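Local atomic coordinates of fructose-bisphosphate aldolase (Slackia heliotrinireducens, PDB entry 4MOZ), a protein that belongs to the DeoC/LacD family of aldolases and folds as a TIM barrel, eight parallel strands closed into a ring with helices outside. Residues V250-L255 against T285-A290; R36-A41 against R271-R276. All blocks are in the same frame, centred on the assembly; numbering follows the deposited sequence.

Contact 1: residues V250-L255 against T285-A290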
# COMPACT_ATOMS: atom_id res chain seq x y z
N VAL C 250 -11.54 -46.79 5.85
CA VAL C 250 -10.27 -46.38 5.26
C VAL C 250 -9.88 -44.98 5.75
O VAL C 250 -8.73 -44.73 6.12
CB VAL C 250 -10.31 -46.41 3.72
CG1 VAL C 250 -9.00 -45.93 3.12
CG2 VAL C 250 -10.64 -47.82 3.22
N PHE C 251 -10.87 -44.09 5.77
CA PHE C 251 -10.70 -42.73 6.27
C PHE C 251 -10.20 -42.72 7.72
O PHE C 251 -9.24 -42.01 8.05
CB PHE C 251 -12.00 -41.94 6.14
CG PHE C 251 -11.95 -40.57 6.76
CD1 PHE C 251 -11.35 -39.50 6.09
CD2 PHE C 251 -12.50 -40.35 8.02
CE1 PHE C 251 -11.30 -38.25 6.67
CE2 PHE C 251 -12.45 -39.09 8.61
CZ PHE C 251 -11.85 -38.04 7.93
N LEU C 252 -10.85 -43.50 8.58
CA LEU C 252 -10.51 -43.52 10.00
C LEU C 252 -9.16 -44.18 10.24
O LEU C 252 -8.47 -43.85 11.20
CB LEU C 252 -11.62 -44.20 10.82
CG LEU C 252 -12.98 -43.48 10.88
CD1 LEU C 252 -14.09 -44.45 11.29
CD2 LEU C 252 -12.96 -42.28 11.82
N GLN C 253 -8.79 -45.10 9.34
CA GLN C 253 -7.48 -45.75 9.36
C GLN C 253 -6.37 -44.79 8.96
O GLN C 253 -5.28 -44.82 9.52
CB GLN C 253 -7.47 -46.99 8.46
CG GLN C 253 -6.18 -47.82 8.50
CD GLN C 253 -5.96 -48.53 9.84
OE1 GLN C 253 -6.80 -49.31 10.28
NE2 GLN C 253 -4.83 -48.26 10.47
N GLN C 254 -6.64 -43.93 7.98
CA GLN C 254 -5.69 -42.89 7.58
C GLN C 254 -5.39 -41.96 8.75
O GLN C 254 -4.23 -41.70 9.04
CB GLN C 254 -6.23 -42.09 6.40
CG GLN C 254 -6.16 -42.81 5.06
CD GLN C 254 -6.67 -41.94 3.92
OE1 GLN C 254 -6.74 -40.72 4.04
NE2 GLN C 254 -7.03 -42.58 2.81
N LEU C 255 -6.44 -41.49 9.41
CA LEU C 255 -6.29 -40.58 10.55
C LEU C 255 -5.51 -41.21 11.69
O LEU C 255 -4.70 -40.54 12.35
CB LEU C 255 -7.66 -40.11 11.05
CG LEU C 255 -8.57 -39.30 10.13
CD1 LEU C 255 -9.72 -38.71 10.93
CD2 LEU C 255 -7.82 -38.19 9.40
N THR C 285 -18.13 -37.10 13.30
CA THR C 285 -17.33 -36.23 14.17
C THR C 285 -16.97 -37.00 15.44
O THR C 285 -15.85 -36.89 15.94
CB THR C 285 -18.04 -34.92 14.56
OG1 THR C 285 -19.19 -35.20 15.38
CG2 THR C 285 -18.47 -34.13 13.33
N LYS C 286 -17.93 -37.79 15.93
CA LYS C 286 -17.75 -38.58 17.14
C LYS C 286 -16.70 -39.66 16.92
O LYS C 286 -15.86 -39.88 17.79
CB LYS C 286 -19.09 -39.17 17.61
CG LYS C 286 -20.03 -38.14 18.20
CD LYS C 286 -21.36 -38.74 18.64
CE LYS C 286 -22.21 -37.69 19.34
NZ LYS C 286 -23.50 -38.25 19.83
N ALA C 287 -16.74 -40.30 15.75
CA ALA C 287 -15.75 -41.30 15.36
C ALA C 287 -14.34 -40.70 15.27
O ALA C 287 -13.38 -41.25 15.82
CB ALA C 287 -16.14 -41.95 14.04
N ILE C 288 -14.23 -39.56 14.58
CA ILE C 288 -12.96 -38.84 14.45
C ILE C 288 -12.43 -38.42 15.82
O ILE C 288 -11.27 -38.68 16.15
CB ILE C 288 -13.10 -37.62 13.52
CG1 ILE C 288 -13.44 -38.06 12.09
CG2 ILE C 288 -11.81 -36.80 13.52
CD1 ILE C 288 -13.92 -36.94 11.19
N SER C 289 -13.29 -37.78 16.63
CA SER C 289 -12.92 -37.33 17.97
C SER C 289 -12.54 -38.47 18.91
O SER C 289 -11.74 -38.28 19.82
CB SER C 289 -14.05 -36.50 18.59
OG SER C 289 -14.08 -35.19 18.06
N ALA C 290 -13.12 -39.65 18.69
CA ALA C 290 -12.81 -40.81 19.51
C ALA C 290 -11.38 -41.28 19.28
O ALA C 290 -10.66 -41.57 20.23
CB ALA C 290 -13.80 -41.94 19.27
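I288 is the residue that F251, L252 and L255 all reach; the side chains that meet across these two helix segments are all apolar, and no hydrogen bond joins the segments. The aromatic contact is at the edge of F251. This residue has CG anti to its backbone N (chi1 174°), which starts the ring off from beside the carbonyl carbon, and the ring edge meets I288: CE2 lies 3.7 Å from I288 CD1, and I288 CG1 sits in the ring plane just beyond the same edge. The two side chains cross at about a right angle. One face of the ring is taken by a residue of its own helix, L255, whose CG stands 4.1 Å above the plane and off toward the rim.

The segments belong to helices 248-260 and 278-294, the outer helices that follow the seventh and eighth strands of the TIM barrel. The axes of segments 250-255 and 285-290 approach to 10.5 Å and run in the same general direction, 28° apart. Inward, F251 and I288 both touch T269 on strand 266-269, while L255 and I288 touch N267, so the helix pair rests on the last strand of the barrel.

The aliphatic contacts complete the seam. L255 CD1 comes to 3.8 Å from I288 CG2, with I288 CG1 only slightly farther from the same methyl. L252 sends CD2 to the other helix, 3.9 Å from A287 CB, where it also lies 4.1 Å from the backbone N of I288. A287 in turn touches F305 of helix 298-305.

Contact 2: residues R36-A41 against R271-R276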
# COMPACT_ATOMS: atom_id res chain seq x y z
N ARG C 36 -4.44 -32.60 21.57
CA ARG C 36 -4.70 -33.01 20.19
C ARG C 36 -5.79 -32.12 19.59
O ARG C 36 -6.76 -31.78 20.26
CB ARG C 36 -5.15 -34.47 20.14
CG ARG C 36 -4.10 -35.48 20.60
CD ARG C 36 -3.50 -36.24 19.42
NE ARG C 36 -2.69 -37.37 19.88
CZ ARG C 36 -3.14 -38.62 20.03
NH1 ARG C 36 -4.40 -38.93 19.76
NH2 ARG C 36 -2.31 -39.56 20.46
N LEU C 37 -5.63 -31.76 18.32
CA LEU C 37 -6.60 -30.86 17.68
C LEU C 37 -7.50 -31.56 16.68
O LEU C 37 -7.04 -32.02 15.63
CB LEU C 37 -5.90 -29.66 17.02
CG LEU C 37 -6.82 -28.61 16.36
CD1 LEU C 37 -7.65 -27.88 17.40
CD2 LEU C 37 -6.01 -27.63 15.53
N MSE C 38 -8.78 -31.64 17.02
CA MSE C 38 -9.81 -32.09 16.08
C MSE C 38 -10.47 -30.83 15.52
O MSE C 38 -11.24 -30.17 16.21
CB MSE C 38 -10.84 -32.99 16.78
CG MSE C 38 -11.80 -33.72 15.84
SE MSE C 38 -13.04 -32.52 14.90
CE MSE C 38 -14.26 -33.87 14.17
N LEU C 39 -10.15 -30.51 14.27
CA LEU C 39 -10.64 -29.29 13.63
C LEU C 39 -11.75 -29.59 12.62
O LEU C 39 -11.55 -30.36 11.67
CB LEU C 39 -9.49 -28.52 12.96
CG LEU C 39 -9.81 -27.17 12.31
CD1 LEU C 39 -8.66 -26.19 12.47
CD2 LEU C 39 -10.20 -27.31 10.84
N PHE C 40 -12.91 -28.99 12.84
CA PHE C 40 -14.02 -29.08 11.90
C PHE C 40 -13.98 -27.85 10.98
O PHE C 40 -14.28 -26.72 11.41
CB PHE C 40 -15.35 -29.20 12.67
CG PHE C 40 -16.58 -29.25 11.80
CD1 PHE C 40 -16.58 -29.89 10.56
CD2 PHE C 40 -17.77 -28.67 12.25
CE1 PHE C 40 -17.72 -29.93 9.78
CE2 PHE C 40 -18.92 -28.71 11.47
CZ PHE C 40 -18.89 -29.34 10.23
N ALA C 41 -13.59 -28.08 9.73
CA ALA C 41 -13.41 -27.02 8.75
C ALA C 41 -14.72 -26.65 8.06
O ALA C 41 -15.37 -27.48 7.42
CB ALA C 41 -12.36 -27.43 7.72
N ARG C 271 -15.60 -31.26 4.24
CA ARG C 271 -16.73 -31.77 3.47
C ARG C 271 -17.09 -33.22 3.74
O ARG C 271 -18.26 -33.60 3.62
CB ARG C 271 -16.53 -31.52 1.96
CG ARG C 271 -15.36 -32.25 1.34
CD ARG C 271 -14.98 -31.59 0.03
NE ARG C 271 -13.64 -31.99 -0.40
CZ ARG C 271 -12.96 -31.42 -1.39
NH1 ARG C 271 -11.75 -31.86 -1.70
NH2 ARG C 271 -13.49 -30.41 -2.07
N ASN C 272 -16.11 -34.03 4.14
CA ASN C 272 -16.38 -35.42 4.49
C ASN C 272 -17.41 -35.52 5.62
O ASN C 272 -18.20 -36.46 5.67
CB ASN C 272 -15.10 -36.17 4.86
CG ASN C 272 -15.23 -37.67 4.68
OD1 ASN C 272 -16.18 -38.16 4.06
ND2 ASN C 272 -14.27 -38.41 5.21
N ILE C 273 -17.41 -34.53 6.51
CA ILE C 273 -18.43 -34.44 7.55
C ILE C 273 -19.72 -33.81 7.02
O ILE C 273 -20.77 -34.47 7.02
CB ILE C 273 -17.93 -33.64 8.77
CG1 ILE C 273 -16.80 -34.39 9.48
CG2 ILE C 273 -19.08 -33.37 9.73
CD1 ILE C 273 -16.00 -33.53 10.46
N HIS C 274 -19.65 -32.56 6.55
CA HIS C 274 -20.86 -31.79 6.30
C HIS C 274 -21.68 -32.18 5.10
O HIS C 274 -22.86 -31.84 5.04
CB HIS C 274 -20.60 -30.27 6.35
CG HIS C 274 -19.67 -29.75 5.27
ND1 HIS C 274 -20.00 -29.76 3.95
CD2 HIS C 274 -18.41 -29.17 5.35
CE1 HIS C 274 -19.00 -29.23 3.24
NE2 HIS C 274 -18.02 -28.86 4.10
N GLN C 275 -21.10 -32.92 4.15
CA GLN C 275 -21.87 -33.44 3.00
C GLN C 275 -22.85 -34.56 3.37
O GLN C 275 -23.70 -34.94 2.55
CB GLN C 275 -20.95 -33.87 1.87
CG GLN C 275 -20.25 -32.70 1.19
CD GLN C 275 -19.30 -33.11 0.08
OE1 GLN C 275 -19.01 -34.30 -0.10
NE2 GLN C 275 -18.80 -32.13 -0.65
N ARG C 276 -22.73 -35.08 4.59
CA ARG C 276 -23.62 -36.13 5.08
C ARG C 276 -24.83 -35.53 5.79
O ARG C 276 -24.81 -34.35 6.16
CB ARG C 276 -22.86 -37.05 6.05
CG ARG C 276 -21.71 -37.81 5.40
CD ARG C 276 -20.82 -38.45 6.45
NE ARG C 276 -19.54 -38.85 5.89
CZ ARG C 276 -19.27 -40.05 5.38
NH1 ARG C 276 -18.06 -40.30 4.89
NH2 ARG C 276 -20.19 -41.00 5.36
O HOH W 1 -16.06 -26.50 4.68
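I273 and F40 make the main contact here, between the first barrel strand and the short helix 271-274. R271, at the start of that helix, has CB directed away from the strand, and its NH2 forms a salt bridge with D52; its CA lies 3.2 Å above one face of the H274 ring, toward the rim. N272 comes next, its side chain touching F251 of helix 248-260.

I273 has CB directed toward the strand. Its CD1 lies 3.7 Å from F40 CD1 and its CG2 equally close to F40 CE1, the two side chains crossing obliquely. Selenomethionine M38, bent at chi2 (-67°), meets it tip to tip, CE to I273 CD1 at 4.1 Å.

H274 follows, with CB at the edge of the F40 ring. The imidazole brings NE2 to a water, 3.1 Å away, which donates to A41 O at 3.0 Å. ND1 is hydrogen-bonded to D62, and F53 stacks on the imidazole, so the ring is held by more than its bridge to the strand.

R276 turns back to grip N272 side-on: NE bonds to N272 O at 2.7 Å, nearly in line with the C=O (169°), and NH1 reaches N272 OD1 at 3.0 Å from above the amide plane. R276 NH2 also forms a salt bridge with E280.

I71 of helix 66-74 touches F40, I273 and H274 alike. With strands 37-41 and 266-269 hydrogen-bonded as neighbours, this is the closure of a TIM barrel, where the eighth strand meets the first and the helical segment after it packs over the seam.

How the contacts relate
The centres of contacts 1 and 2 are about 10 Å apart, and the two touch directly: T285 CG2 lies 3.7 Å from I273 CG2, and M38 reaches S289 and the carbonyl of T285. Along the chain their segments alternate, 36-41, 250-255, 271-276, then 285-290, with helix 271-274 leading into helix 278-294. Both flank strand 266-269: in contact 1 side chains of the outer helices lie on it, and in contact 2 its neighbour 37-41 packs against the short helix that follows it. Contact 2 joins the first strand to the helix after the last one, and contact 1 packs the two outer helices beside it, where the ring closes.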